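Local coordinates for protein peroxide stress sensing regulator (Streptococcus pyogenes, PDB 4I7H) that probably senses peroxide stress through a bound metal ion and regulates the transcription of stress genes as a dimeric repressor of the FUR family, at residues B[77-82]-B[90-95]; B[95-100]-B[112-117]; B[102-107]-B[141-146]. All coordinates share one frame; numbering follows the deposited sequence.

Contact 1 of 3, residues B[77-82]-B[90-95]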
ATOM      1  N   GLY B  77      -1.100  -8.777 -18.879  1.00 38.23           N
ATOM      2  CA  GLY B  77      -0.661  -7.776 -17.921  1.00 44.11           C
ATOM      3  C   GLY B  77      -0.841  -8.106 -16.454  1.00 43.19           C
ATOM      4  O   GLY B  77      -0.918  -7.201 -15.625  1.00 42.15           O
ATOM      5  N   PHE B  78      -0.895  -9.391 -16.119  1.00 38.07           N
ATOM      6  CA  PHE B  78      -1.064  -9.799 -14.726  1.00 37.56           C
ATOM      7  C   PHE B  78       0.205 -10.340 -14.093  1.00 36.74           C
ATOM      8  O   PHE B  78       0.272 -10.519 -12.880  1.00 39.75           O
ATOM      9  CB  PHE B  78      -2.211 -10.799 -14.570  1.00 36.96           C
ATOM     10  CG  PHE B  78      -3.555 -10.211 -14.871  1.00 37.49           C
ATOM     11  CD1 PHE B  78      -4.263  -9.544 -13.890  1.00 36.86           C
ATOM     12  CD2 PHE B  78      -4.099 -10.311 -16.137  1.00 42.87           C
ATOM     13  CE1 PHE B  78      -5.486  -8.984 -14.157  1.00 38.75           C
ATOM     14  CE2 PHE B  78      -5.343  -9.748 -16.423  1.00 44.27           C
ATOM     15  CZ  PHE B  78      -6.036  -9.082 -15.422  1.00 40.06           C
ATOM     16  N   VAL B  79       1.204 -10.638 -14.912  1.00 39.20           N
ATOM     17  CA  VAL B  79       2.534 -10.920 -14.371  1.00 38.00           C
ATOM     18  C   VAL B  79       3.618 -10.248 -15.198  1.00 34.19           C
ATOM     19  O   VAL B  79       3.409  -9.887 -16.361  1.00 37.24           O
ATOM     20  CB  VAL B  79       2.815 -12.452 -14.104  1.00 43.07           C
ATOM     21  CG1 VAL B  79       1.550 -13.270 -14.189  1.00 36.98           C
ATOM     22  CG2 VAL B  79       3.907 -13.008 -15.004  1.00 36.71           C
ATOM     23  N   SER B  80       4.768 -10.054 -14.577  1.00 35.68           N
ATOM     24  CA  SER B  80       5.872  -9.374 -15.226  1.00 40.05           C
ATOM     25  C   SER B  80       7.063 -10.301 -15.263  1.00 35.87           C
ATOM     26  O   SER B  80       7.265 -11.104 -14.337  1.00 37.54           O
ATOM     27  CB  SER B  80       6.254  -8.136 -14.418  1.00 42.65           C
ATOM     28  OG  SER B  80       6.586  -8.522 -13.092  1.00 44.72           O
ATOM     29  N   GLU B  81       7.840 -10.206 -16.335  1.00 38.39           N
ATOM     30  CA  GLU B  81       9.050 -11.011 -16.467  1.00 41.05           C
ATOM     31  C   GLU B  81      10.220 -10.125 -16.081  1.00 39.49           C
ATOM     32  O   GLU B  81      10.248  -8.934 -16.409  1.00 41.56           O
ATOM     33  CB  GLU B  81       9.243 -11.474 -17.917  1.00 40.20           C
ATOM     34  CG  GLU B  81       8.067 -12.216 -18.506  1.00 46.80           C
ATOM     35  CD  GLU B  81       8.129 -12.314 -20.028  1.00 50.06           C
ATOM     36  OE1 GLU B  81       7.728 -13.371 -20.579  1.00 51.92           O
ATOM     37  OE2 GLU B  81       8.562 -11.328 -20.675  1.00 55.37           O
ATOM     38  N   LEU B  82      11.192 -10.691 -15.394  1.00 34.02           N
ATOM     39  CA  LEU B  82      12.381  -9.923 -15.104  1.00 37.16           C
ATOM     40  C   LEU B  82      13.580 -10.851 -15.023  1.00 38.33           C
ATOM     41  O   LEU B  82      13.440 -12.047 -14.722  1.00 35.84           O
ATOM     42  CB  LEU B  82      12.215  -9.149 -13.793  1.00 39.02           C
ATOM     43  CG  LEU B  82      12.162 -10.000 -12.523  1.00 39.77           C
ATOM     44  CD1 LEU B  82      13.499  -9.943 -11.776  1.00 39.38           C
ATOM     45  CD2 LEU B  82      11.012  -9.576 -11.625  1.00 46.13           C
ATOM     46  N   THR B  90      14.653 -16.516 -16.170  1.00 32.32           N
ATOM     47  CA  THR B  90      13.628 -15.485 -15.959  1.00 32.29           C
ATOM     48  C   THR B  90      12.759 -15.715 -14.715  1.00 36.56           C
ATOM     49  O   THR B  90      12.410 -16.854 -14.357  1.00 33.57           O
ATOM     50  CB  THR B  90      12.864 -15.018 -17.259  1.00 41.14           C
ATOM     51  OG1 THR B  90      11.453 -14.899 -17.035  1.00 42.07           O
ATOM     52  CG2 THR B  90      13.157 -15.874 -18.439  1.00 25.99           C
ATOM     53  N   TYR B  91      12.483 -14.618 -14.015  1.00 34.04           N
ATOM     54  CA  TYR B  91      11.730 -14.663 -12.767  1.00 33.21           C
ATOM     55  C   TYR B  91      10.412 -13.946 -13.025  1.00 35.91           C
ATOM     56  O   TYR B  91      10.365 -12.958 -13.779  1.00 33.59           O
ATOM     57  CB  TYR B  91      12.537 -14.026 -11.623  1.00 33.15           C
ATOM     58  CG  TYR B  91      13.816 -14.793 -11.337  1.00 36.43           C
ATOM     59  CD1 TYR B  91      13.786 -15.978 -10.607  1.00 38.16           C
ATOM     60  CD2 TYR B  91      15.042 -14.360 -11.834  1.00 37.02           C
ATOM     61  CE1 TYR B  91      14.952 -16.704 -10.353  1.00 36.76           C
ATOM     62  CE2 TYR B  91      16.210 -15.078 -11.594  1.00 38.26           C
ATOM     63  CZ  TYR B  91      16.153 -16.249 -10.851  1.00 38.58           C
ATOM     64  OH  TYR B  91      17.306 -16.954 -10.609  1.00 40.06           O
ATOM     65  N   TYR B  92       9.348 -14.465 -12.421  1.00 31.95           N
ATOM     66  CA  TYR B  92       8.001 -14.029 -12.733  1.00 33.58           C
ATOM     67  C   TYR B  92       7.370 -13.431 -11.482  1.00 39.61           C
ATOM     68  O   TYR B  92       7.568 -13.921 -10.370  1.00 37.10           O
ATOM     69  CB  TYR B  92       7.178 -15.203 -13.288  1.00 35.82           C
ATOM     70  CG  TYR B  92       7.748 -15.708 -14.594  1.00 33.33           C
ATOM     71  CD1 TYR B  92       7.340 -15.161 -15.797  1.00 37.84           C
ATOM     72  CD2 TYR B  92       8.733 -16.690 -14.617  1.00 36.47           C
ATOM     73  CE1 TYR B  92       7.877 -15.597 -17.008  1.00 39.53           C
ATOM     74  CE2 TYR B  92       9.276 -17.143 -15.825  1.00 33.06           C
ATOM     75  CZ  TYR B  92       8.849 -16.587 -17.006  1.00 37.28           C
ATOM     76  OH  TYR B  92       9.381 -17.024 -18.201  1.00 35.96           O
ATOM     77  N   ASP B  93       6.628 -12.356 -11.668  1.00 39.26           N
ATOM     78  CA  ASP B  93       6.078 -11.628 -10.530  1.00 46.39           C
ATOM     79  C   ASP B  93       4.615 -11.399 -10.799  1.00 40.27           C
ATOM     80  O   ASP B  93       4.266 -10.788 -11.807  1.00 38.74           O
ATOM     81  CB  ASP B  93       6.799 -10.290 -10.389  1.00 44.89           C
ATOM     82  CG  ASP B  93       6.087  -9.324  -9.443  1.00 53.83           C
ATOM     83  OD1 ASP B  93       5.686  -9.756  -8.327  1.00 49.18           O
ATOM     84  OD2 ASP B  93       5.935  -8.129  -9.829  1.00 50.66           O
ATOM     85  N   PHE B  94       3.744 -11.912  -9.941  1.00 37.33           N
ATOM     86  CA  PHE B  94       2.341 -11.638 -10.175  1.00 42.82           C
ATOM     87  C   PHE B  94       2.060 -10.211  -9.728  1.00 43.81           C
ATOM     88  O   PHE B  94       2.201  -9.877  -8.548  1.00 47.25           O
ATOM     89  CB  PHE B  94       1.410 -12.615  -9.467  1.00 40.97           C
ATOM     90  CG  PHE B  94      -0.031 -12.385  -9.800  1.00 42.30           C
ATOM     91  CD1 PHE B  94      -0.795 -11.490  -9.057  1.00 42.92           C
ATOM     92  CD2 PHE B  94      -0.610 -13.019 -10.884  1.00 42.41           C
ATOM     93  CE1 PHE B  94      -2.108 -11.245  -9.381  1.00 42.62           C
ATOM     94  CE2 PHE B  94      -1.945 -12.782 -11.216  1.00 43.75           C
ATOM     95  CZ  PHE B  94      -2.690 -11.890 -10.452  1.00 42.41           C
ATOM     96  N   MET B  95       1.673  -9.356 -10.662  1.00 42.29           N
ATOM     97  CA  MET B  95       1.469  -7.961 -10.293  1.00 46.03           C
ATOM     98  C   MET B  95       0.071  -7.460 -10.619  1.00 43.72           C
ATOM     99  O   MET B  95      -0.164  -6.260 -10.688  1.00 39.97           O
ATOM    100  CB  MET B  95       2.567  -7.072 -10.890  1.00 47.02           C
ATOM    101  CG  MET B  95       2.989  -7.440 -12.296  1.00 43.73           C
ATOM    102  SD  MET B  95       1.676  -7.140 -13.463  1.00 53.38           S
ATOM    103  CE  MET B  95       2.598  -6.529 -14.882  1.00 49.33           C
TER
HETATM  104  O   HOH W   1       8.205 -15.857 -20.518  1.00 42.88           O

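Contact 2 of 3, residues B[95-100]-B[112-117]. With NI (nickel (II) ion), chain F.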
ATOM      1  N   MET B  95       1.673  -9.356 -10.662  1.00 42.29           N
ATOM      2  CA  MET B  95       1.469  -7.961 -10.293  1.00 46.03           C
ATOM      3  C   MET B  95       0.071  -7.460 -10.619  1.00 43.72           C
ATOM      4  O   MET B  95      -0.164  -6.260 -10.688  1.00 39.97           O
ATOM      5  CB  MET B  95       2.567  -7.072 -10.890  1.00 47.02           C
ATOM      6  CG  MET B  95       2.989  -7.440 -12.296  1.00 43.73           C
ATOM      7  SD  MET B  95       1.676  -7.140 -13.463  1.00 53.38           S
ATOM      8  CE  MET B  95       2.598  -6.529 -14.882  1.00 49.33           C
ATOM      9  N   GLY B  96      -0.861  -8.391 -10.795  1.00 41.59           N
ATOM     10  CA  GLY B  96      -2.238  -8.044 -11.089  1.00 38.40           C
ATOM     11  C   GLY B  96      -2.888  -7.212  -9.989  1.00 38.21           C
ATOM     12  O   GLY B  96      -2.658  -7.425  -8.800  1.00 32.21           O
ATOM     13  N   HIS B  97      -3.738  -6.275 -10.392  1.00 38.15           N
ATOM     14  CA  HIS B  97      -4.374  -5.376  -9.438  1.00 36.51           C
ATOM     15  C   HIS B  97      -5.535  -6.063  -8.745  1.00 35.29           C
ATOM     16  O   HIS B  97      -5.892  -7.202  -9.067  1.00 34.01           O
ATOM     17  CB  HIS B  97      -4.896  -4.138 -10.173  1.00 33.14           C
ATOM     18  CG  HIS B  97      -5.921  -4.459 -11.215  1.00 36.71           C
ATOM     19  ND1 HIS B  97      -5.583  -4.743 -12.523  1.00 38.95           N
ATOM     20  CD2 HIS B  97      -7.266  -4.580 -11.139  1.00 33.03           C
ATOM     21  CE1 HIS B  97      -6.676  -4.999 -13.214  1.00 35.07           C
ATOM     22  NE2 HIS B  97      -7.710  -4.907 -12.400  1.00 36.13           N
ATOM     23  N   GLN B  98      -6.119  -5.362  -7.778  1.00 33.94           N
ATOM     24  CA  GLN B  98      -7.339  -5.813  -7.135  1.00 31.47           C
ATOM     25  C   GLN B  98      -8.262  -4.602  -6.992  1.00 31.17           C
ATOM     26  O   GLN B  98      -7.914  -3.493  -7.417  1.00 30.89           O
ATOM     27  CB  GLN B  98      -7.040  -6.438  -5.759  1.00 32.58           C
ATOM     28  CG  GLN B  98      -6.481  -5.437  -4.725  1.00 32.62           C
ATOM     29  CD  GLN B  98      -6.445  -5.992  -3.288  1.00 38.50           C
ATOM     30  OE1 GLN B  98      -7.032  -7.033  -2.987  1.00 35.47           O
ATOM     31  NE2 GLN B  98      -5.770  -5.270  -2.396  1.00 38.66           N
ATOM     32  N   HIS B  99      -9.431  -4.813  -6.399  1.00 30.54           N
ATOM     33  CA  HIS B  99     -10.395  -3.731  -6.197  1.00 31.36           C
ATOM     34  C   HIS B  99     -10.847  -3.731  -4.766  1.00 28.29           C
ATOM     35  O   HIS B  99     -11.242  -4.774  -4.243  1.00 29.50           O
ATOM     36  CB  HIS B  99     -11.589  -3.897  -7.135  1.00 33.51           C
ATOM     37  CG  HIS B  99     -11.235  -3.671  -8.564  1.00 31.43           C
ATOM     38  ND1 HIS B  99     -11.235  -2.411  -9.123  1.00 34.23           N
ATOM     39  CD2 HIS B  99     -10.798  -4.517  -9.530  1.00 28.54           C
ATOM     40  CE1 HIS B  99     -10.861  -2.493 -10.386  1.00 36.78           C
ATOM     41  NE2 HIS B  99     -10.576  -3.750 -10.649  1.00 31.65           N
ATOM     42  N   VAL B 100     -10.760  -2.564  -4.129  1.00 27.48           N
ATOM     43  CA  VAL B 100     -11.092  -2.458  -2.714  1.00 29.04           C
ATOM     44  C   VAL B 100     -12.107  -1.349  -2.421  1.00 29.60           C
ATOM     45  O   VAL B 100     -12.246  -0.388  -3.201  1.00 30.08           O
ATOM     46  CB  VAL B 100      -9.806  -2.395  -1.816  1.00 37.14           C
ATOM     47  CG1 VAL B 100      -8.543  -2.393  -2.645  1.00 36.19           C
ATOM     48  CG2 VAL B 100      -9.830  -1.226  -0.826  1.00 31.56           C
ATOM     49  N   ASP B 112     -15.732   1.796  -4.817  1.00 33.22           N
ATOM     50  CA  ASP B 112     -14.574   0.936  -4.964  1.00 32.53           C
ATOM     51  C   ASP B 112     -13.498   1.592  -5.817  1.00 34.47           C
ATOM     52  O   ASP B 112     -13.757   2.523  -6.599  1.00 34.71           O
ATOM     53  CB  ASP B 112     -14.957  -0.429  -5.536  1.00 35.94           C
ATOM     54  CG  ASP B 112     -15.642  -0.319  -6.880  1.00 37.55           C
ATOM     55  OD1 ASP B 112     -16.883  -0.187  -6.898  1.00 43.14           O
ATOM     56  OD2 ASP B 112     -14.943  -0.355  -7.917  1.00 37.56           O
ATOM     57  N   PHE B 113     -12.275   1.122  -5.636  1.00 30.75           N
ATOM     58  CA  PHE B 113     -11.160   1.648  -6.389  1.00 29.34           C
ATOM     59  C   PHE B 113     -10.152   0.536  -6.673  1.00 30.00           C
ATOM     60  O   PHE B 113     -10.135  -0.518  -6.016  1.00 30.04           O
ATOM     61  CB  PHE B 113     -10.518   2.838  -5.669  1.00 31.42           C
ATOM     62  CG  PHE B 113      -9.826   2.473  -4.381  1.00 31.76           C
ATOM     63  CD1 PHE B 113      -8.450   2.237  -4.360  1.00 32.28           C
ATOM     64  CD2 PHE B 113     -10.540   2.370  -3.193  1.00 33.35           C
ATOM     65  CE1 PHE B 113      -7.805   1.899  -3.178  1.00 29.74           C
ATOM     66  CE2 PHE B 113      -9.892   2.023  -1.998  1.00 30.68           C
ATOM     67  CZ  PHE B 113      -8.525   1.795  -2.003  1.00 29.31           C
ATOM     68  N   MET B 114      -9.340   0.782  -7.686  1.00 30.14           N
ATOM     69  CA  MET B 114      -8.391  -0.186  -8.179  1.00 32.26           C
ATOM     70  C   MET B 114      -7.061  -0.018  -7.434  1.00 33.13           C
ATOM     71  O   MET B 114      -6.533   1.098  -7.322  1.00 33.79           O
ATOM     72  CB  MET B 114      -8.218   0.078  -9.668  1.00 30.52           C
ATOM     73  CG  MET B 114      -7.508  -0.964 -10.437  1.00 40.36           C
ATOM     74  SD  MET B 114      -7.384  -0.333 -12.123  1.00 45.84           S
ATOM     75  CE  MET B 114      -5.941  -1.236 -12.649  1.00 43.23           C
ATOM     76  N   ASP B 115      -6.531  -1.113  -6.907  1.00 31.13           N
ATOM     77  CA  ASP B 115      -5.336  -1.047  -6.066  1.00 33.79           C
ATOM     78  C   ASP B 115      -4.233  -1.947  -6.596  1.00 36.05           C
ATOM     79  O   ASP B 115      -4.503  -3.054  -7.052  1.00 32.74           O
ATOM     80  CB  ASP B 115      -5.660  -1.501  -4.651  1.00 30.80           C
ATOM     81  CG  ASP B 115      -4.399  -1.848  -3.849  1.00 36.68           C
ATOM     82  OD1 ASP B 115      -3.651  -0.909  -3.448  1.00 33.48           O
ATOM     83  OD2 ASP B 115      -4.148  -3.056  -3.637  1.00 35.35           O
ATOM     84  N   VAL B 116      -2.997  -1.463  -6.521  1.00 35.18           N
ATOM     85  CA  VAL B 116      -1.834  -2.248  -6.903  1.00 39.85           C
ATOM     86  C   VAL B 116      -0.797  -2.274  -5.782  1.00 42.93           C
ATOM     87  O   VAL B 116       0.234  -2.931  -5.915  1.00 46.77           O
ATOM     88  CB  VAL B 116      -1.161  -1.696  -8.189  1.00 41.97           C
ATOM     89  CG1 VAL B 116      -2.055  -1.933  -9.407  1.00 42.35           C
ATOM     90  CG2 VAL B 116      -0.855  -0.217  -8.034  1.00 38.44           C
ATOM     91  N   ASP B 117      -1.087  -1.596  -4.671  1.00 39.29           N
ATOM     92  CA  ASP B 117      -0.095  -1.429  -3.607  1.00 42.03           C
ATOM     93  C   ASP B 117      -0.136  -2.469  -2.484  1.00 43.47           C
ATOM     94  O   ASP B 117       0.863  -2.650  -1.772  1.00 42.19           O
ATOM     95  CB  ASP B 117      -0.177  -0.024  -3.007  1.00 39.08           C
ATOM     96  CG  ASP B 117       0.137   1.060  -4.012  1.00 41.42           C
ATOM     97  OD1 ASP B 117       1.155   0.938  -4.723  1.00 47.16           O
ATOM     98  OD2 ASP B 117      -0.636   2.042  -4.100  1.00 45.73           O
TER
HETATM   99 NI    NI F 202     -10.134  -5.215 -12.468  1.00 35.47          NI
HETATM  100  O   HOH W   2       1.073  -5.799  -7.497  1.00 48.43           O
HETATM  101  O   HOH W   3     -12.351  -0.044  -8.672  1.00 31.43           O

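Contact 3 of 3, residues B[102-107]-B[141-146]. With ZN (zinc ion), chain E.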
ATOM      1  N   VAL B 102     -14.028   1.798  -0.311  1.00 29.38           N
ATOM      2  CA  VAL B 102     -13.933   2.896   0.664  1.00 30.45           C
ATOM      3  C   VAL B 102     -15.341   3.156   1.198  1.00 32.59           C
ATOM      4  O   VAL B 102     -16.294   3.211   0.416  1.00 30.61           O
ATOM      5  CB  VAL B 102     -13.517   4.244   0.057  1.00 34.69           C
ATOM      6  CG1 VAL B 102     -12.798   5.112   1.108  1.00 33.42           C
ATOM      7  CG2 VAL B 102     -12.705   4.071  -1.185  1.00 40.31           C
ATOM      8  N   VAL B 103     -15.470   3.336   2.507  1.00 29.87           N
ATOM      9  CA  VAL B 103     -16.763   3.603   3.098  1.00 33.23           C
ATOM     10  C   VAL B 103     -16.802   5.039   3.634  1.00 33.98           C
ATOM     11  O   VAL B 103     -15.828   5.505   4.249  1.00 32.41           O
ATOM     12  CB  VAL B 103     -17.066   2.613   4.230  1.00 35.31           C
ATOM     13  CG1 VAL B 103     -18.505   2.821   4.760  1.00 32.77           C
ATOM     14  CG2 VAL B 103     -16.874   1.169   3.728  1.00 32.88           C
ATOM     15  N   CYS B 104     -17.902   5.752   3.388  1.00 37.73           N
ATOM     16  CA  CYS B 104     -18.074   7.071   4.007  1.00 33.72           C
ATOM     17  C   CYS B 104     -18.406   6.936   5.494  1.00 33.28           C
ATOM     18  O   CYS B 104     -19.412   6.334   5.866  1.00 35.67           O
ATOM     19  CB  CYS B 104     -19.167   7.905   3.315  1.00 37.03           C
ATOM     20  SG  CYS B 104     -19.194   9.560   4.057  1.00 41.17           S
ATOM     21  N   GLU B 105     -17.558   7.490   6.349  1.00 37.29           N
ATOM     22  CA  GLU B 105     -17.785   7.421   7.794  1.00 38.34           C
ATOM     23  C   GLU B 105     -19.014   8.231   8.253  1.00 42.59           C
ATOM     24  O   GLU B 105     -19.392   8.186   9.431  1.00 41.05           O
ATOM     25  CB  GLU B 105     -16.542   7.897   8.543  1.00 41.52           C
ATOM     26  CG  GLU B 105     -15.284   7.119   8.189  1.00 42.24           C
ATOM     27  CD  GLU B 105     -14.304   7.039   9.349  1.00 45.27           C
ATOM     28  OE1 GLU B 105     -14.438   6.118  10.189  1.00 48.95           O
ATOM     29  OE2 GLU B 105     -13.405   7.898   9.425  1.00 46.96           O
ATOM     30  N   ILE B 106     -19.635   8.959   7.325  1.00 38.81           N
ATOM     31  CA  ILE B 106     -20.810   9.788   7.645  1.00 43.62           C
ATOM     32  C   ILE B 106     -22.131   9.214   7.125  1.00 42.30           C
ATOM     33  O   ILE B 106     -23.058   8.980   7.898  1.00 43.60           O
ATOM     34  CB  ILE B 106     -20.646  11.213   7.104  1.00 42.31           C
ATOM     35  CG1 ILE B 106     -19.502  11.921   7.824  1.00 44.31           C
ATOM     36  CG2 ILE B 106     -21.945  12.008   7.266  1.00 45.76           C
ATOM     37  CD1 ILE B 106     -19.163  13.269   7.248  1.00 47.66           C
ATOM     38  N   CYS B 107     -22.216   8.996   5.817  1.00 40.54           N
ATOM     39  CA  CYS B 107     -23.439   8.465   5.210  1.00 43.27           C
ATOM     40  C   CYS B 107     -23.376   6.966   4.880  1.00 43.73           C
ATOM     41  O   CYS B 107     -24.350   6.400   4.367  1.00 42.43           O
ATOM     42  CB  CYS B 107     -23.805   9.252   3.953  1.00 41.97           C
ATOM     43  SG  CYS B 107     -22.943   8.764   2.429  1.00 43.29           S
ATOM     44  N   TYR B 141     -11.586   3.967   4.801  1.00 29.47           N
ATOM     45  CA  TYR B 141     -12.658   4.797   5.327  1.00 34.26           C
ATOM     46  C   TYR B 141     -12.386   6.239   4.953  1.00 36.89           C
ATOM     47  O   TYR B 141     -11.228   6.692   4.979  1.00 35.51           O
ATOM     48  CB  TYR B 141     -12.784   4.655   6.841  1.00 37.17           C
ATOM     49  CG  TYR B 141     -13.293   3.306   7.254  1.00 38.66           C
ATOM     50  CD1 TYR B 141     -12.411   2.284   7.575  1.00 36.55           C
ATOM     51  CD2 TYR B 141     -14.658   3.037   7.288  1.00 37.73           C
ATOM     52  CE1 TYR B 141     -12.873   1.032   7.937  1.00 39.28           C
ATOM     53  CE2 TYR B 141     -15.131   1.796   7.652  1.00 39.19           C
ATOM     54  CZ  TYR B 141     -14.233   0.796   7.978  1.00 40.55           C
ATOM     55  OH  TYR B 141     -14.700  -0.444   8.344  1.00 45.47           O
ATOM     56  N   GLY B 142     -13.451   6.962   4.611  1.00 32.74           N
ATOM     57  CA  GLY B 142     -13.300   8.363   4.294  1.00 36.98           C
ATOM     58  C   GLY B 142     -14.595   9.159   4.315  1.00 38.86           C
ATOM     59  O   GLY B 142     -15.579   8.758   4.943  1.00 33.63           O
ATOM     60  N   ILE B 143     -14.584  10.292   3.616  1.00 39.98           N
ATOM     61  CA  ILE B 143     -15.760  11.152   3.516  1.00 41.09           C
ATOM     62  C   ILE B 143     -16.100  11.297   2.048  1.00 37.46           C
ATOM     63  O   ILE B 143     -15.282  11.806   1.273  1.00 39.47           O
ATOM     64  CB  ILE B 143     -15.477  12.565   4.076  1.00 42.38           C
ATOM     65  CG1 ILE B 143     -14.687  12.494   5.390  1.00 43.96           C
ATOM     66  CG2 ILE B 143     -16.774  13.336   4.226  1.00 41.65           C
ATOM     67  CD1 ILE B 143     -15.464  11.945   6.565  1.00 43.42           C
ATOM     68  N   CYS B 144     -17.280  10.840   1.640  1.00 35.77           N
ATOM     69  CA  CYS B 144     -17.597  10.848   0.228  1.00 37.98           C
ATOM     70  C   CYS B 144     -17.750  12.302  -0.246  1.00 44.55           C
ATOM     71  O   CYS B 144     -17.981  13.204   0.576  1.00 42.66           O
ATOM     72  CB  CYS B 144     -18.859  10.028  -0.057  1.00 40.41           C
ATOM     73  SG  CYS B 144     -20.380  10.930   0.271  1.00 40.20           S
ATOM     74  N   PRO B 145     -17.591  12.536  -1.560  1.00 40.95           N
ATOM     75  CA  PRO B 145     -17.670  13.895  -2.111  1.00 45.70           C
ATOM     76  C   PRO B 145     -18.943  14.635  -1.684  1.00 48.34           C
ATOM     77  O   PRO B 145     -18.854  15.805  -1.308  1.00 49.59           O
ATOM     78  CB  PRO B 145     -17.659  13.661  -3.626  1.00 45.17           C
ATOM     79  CG  PRO B 145     -16.883  12.372  -3.794  1.00 44.87           C
ATOM     80  CD  PRO B 145     -17.259  11.533  -2.598  1.00 42.30           C
ATOM     81  N   ASP B 146     -20.095  13.968  -1.719  1.00 48.62           N
ATOM     82  CA  ASP B 146     -21.345  14.609  -1.308  1.00 52.10           C
ATOM     83  C   ASP B 146     -21.344  15.053   0.153  1.00 51.38           C
ATOM     84  O   ASP B 146     -21.922  16.088   0.486  1.00 49.44           O
ATOM     85  CB  ASP B 146     -22.549  13.709  -1.596  1.00 53.03           C
ATOM     86  CG  ASP B 146     -22.817  13.573  -3.074  1.00 56.86           C
ATOM     87  OD1 ASP B 146     -22.277  14.398  -3.846  1.00 58.43           O
ATOM     88  OD2 ASP B 146     -23.561  12.649  -3.470  1.00 64.24           O
TER
HETATM   89 ZN    ZN E 201     -21.025  10.359   2.584  1.00 44.84          ZN

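Contact 1 of 3, residues B[77-82]-B[90-95]
Ser80 and Asp93 pair through both backbone bonds, Ser80 N to Asp93 O at 2.9 Å and Asp93 N to Ser80 O at 3.0 Å. Leu82 and Tyr91 form the next hydrogen-bonded pair, with Tyr91 N reaching Leu82 O almost straight at 171°. At the other end Met95 N donates to Phe78 O over 2.9 Å, but from above the carbonyl plane, as the ladder runs out where Gly77 has just ended helix 63-75 in a Schellman motif. This antiparallel beta hairpin matches the wing that follows the recognition helix in the winged-helix DNA-binding domains of FUR proteins.

On the face carrying Val79, Glu81, Tyr92 and Phe94, the Glu81 chain runs alongside the Tyr92 ring, its CG 3.7 Å from Tyr92 CE1. A water donates to Glu81 OE1 and also bonds Tyr92 OH, sitting in the plane of the ring at its edge; the same carboxylate oxygen has a salt bridge to Lys71. With CG anti to its backbone N (chi1 -176°), Phe94 swings back so that one ring face lies against Phe78 O, 3.3 Å from Phe94 CD2. Val79 CG1 approaches the same ring obliquely, and Met38 and Val16 add packing from two helices.

On the face of Ser80 and Asp93, Ser80 OG sits 3.2 Å from Asp93 CB, while Asp93 OD1 forms a salt bridge with Lys123. Met95 bends at its second torsion (chi2 67°), which brings SD to 3.4 Å from Gly77 O.

The face of Val79, Tyr92 and Phe94 thus packs apolar groups on the helices, with the Glu81 to Lys71 charge pair at its border, while on the opposite face Asp93 ties the wing by charge to helix 118-129.

Contact 2 of 3, residues B[95-100]-B[112-117]
His97 and His99 bind the nickel ion through NE2, each at 2.4 Å, and Met114 packs against both imidazoles. Its methyl lies over one face of the His97 ring, a CH-pi contact with CE 3.6 Å from the ring centroid. The His99 ring is met obliquely, with Met114 CG 3.7 Å from His99 CE1. A first torsion of -168° sets that CG equally near both rings, and the extended chain beyond it carries SD and CE over the His97 face. The metal's remaining ligands are His4, Asn15 and His19. His99 ND1 donates to a water 2.7 Å away in the ring plane, and this water also lies 2.7 Å from Asp112 OD2, itself bonded to Ser5.

Strands 98-104 and 110-115 form an antiparallel hairpin in the dimerisation domain, and its first strand supplies His99 to the nickel site, whose position is consistent with the regulatory site of FUR-family proteins. Gln98 and Asp115 close one hydrogen-bonded pair, Val100 and Phe113 the next.

On the face away from the metal, Gln98 NE2 donates to Asp115 OD2 over 3.0 Å, in the plane of its own amide but from above the carboxylate. Asp115 OD1 accepts from Asp117 N, making an Asx turn that leads into helix 118-129. Val100 lies against one face of the Phe113 ring, CG1 over the face and CG2 near the rim, 3.5 Å from Phe113 CE2. Gln128 of the second subunit packs on Phe113 and accepts a bond from Met114 N.

Contact 3 of 3, residues B[102-107]-B[141-146]
Strands 102-104 and 141-143 run parallel in sense but splay by 48°, joined where Gly142 N donates to Val103 O over 2.8 Å and Glu105 N to Gly142 O over 2.7 Å. Beyond the second bond both segments turn into a Cys4 zinc site, the structural type of site found in many FUR-family regulators, built from two CxxC motifs. Cys104 and Cys107 come from one side and Cys144 from the other, each binding zinc through SG at 2.5 Å; Cys147, on helix 145-148, is the fourth ligand.

The Cys104 sulfur does more than hold the metal. A first torsion of -175° carries SG away from the backbone N and into the turn, where Ile106 N and Cys107 N donate to it; Cys144 N, from segment 141-146, donates to the same SG across the contact at 3.3 Å. Three N-H groups converging on one thiolate would be expected to disperse its negative charge. Cys144 also caps the N terminus of helix 145-148 with its side chain.

Outside the metal, Ile106 CD1 rests 3.9 Å from Ile143 CG2, the two side chains crossing at a slant. Val103 CB approaches the Tyr141 ring obliquely near CD2. Glu105 bends at its second torsion and crosses the tyrosine side chain at about a right angle, its aliphatic part against Tyr141 CB, while its carboxylate bonds to Arg135 and Thr134 of the second subunit. That Arg135 also makes a cation-pi contact with Tyr141, and residues 141-143 continue the sheet antiparallel into the neighbouring subunit. On the zinc, Cys107 SG and Cys144 SG come to 4.0 Å of each other, a separation set by their shared metal.

Overall arrangement
Contacts 2 and 3 share one sheet: strand 98-104 pairs antiparallel with 110-115 in the first and parallel with 140-143 in the second. Both touch the second subunit, whereas contact 1, in the separate two-stranded wing, touches no other chain of the assembly. All three are partly buried, but contacts 1 and 2 are centred about 10 and 9 Å from the chain's centre and contact 3, peripheral, about 27 Å. Contact 1 is metal-free, though the Phe78 side chain lies about 6 Å from the nickel; it shares Met95 with contact 2. The nitrogen and oxygen nickel site lies beside contact 2, where helix 12-22 meets the start of strand 98-104; the all-sulfur zinc site closes the far end.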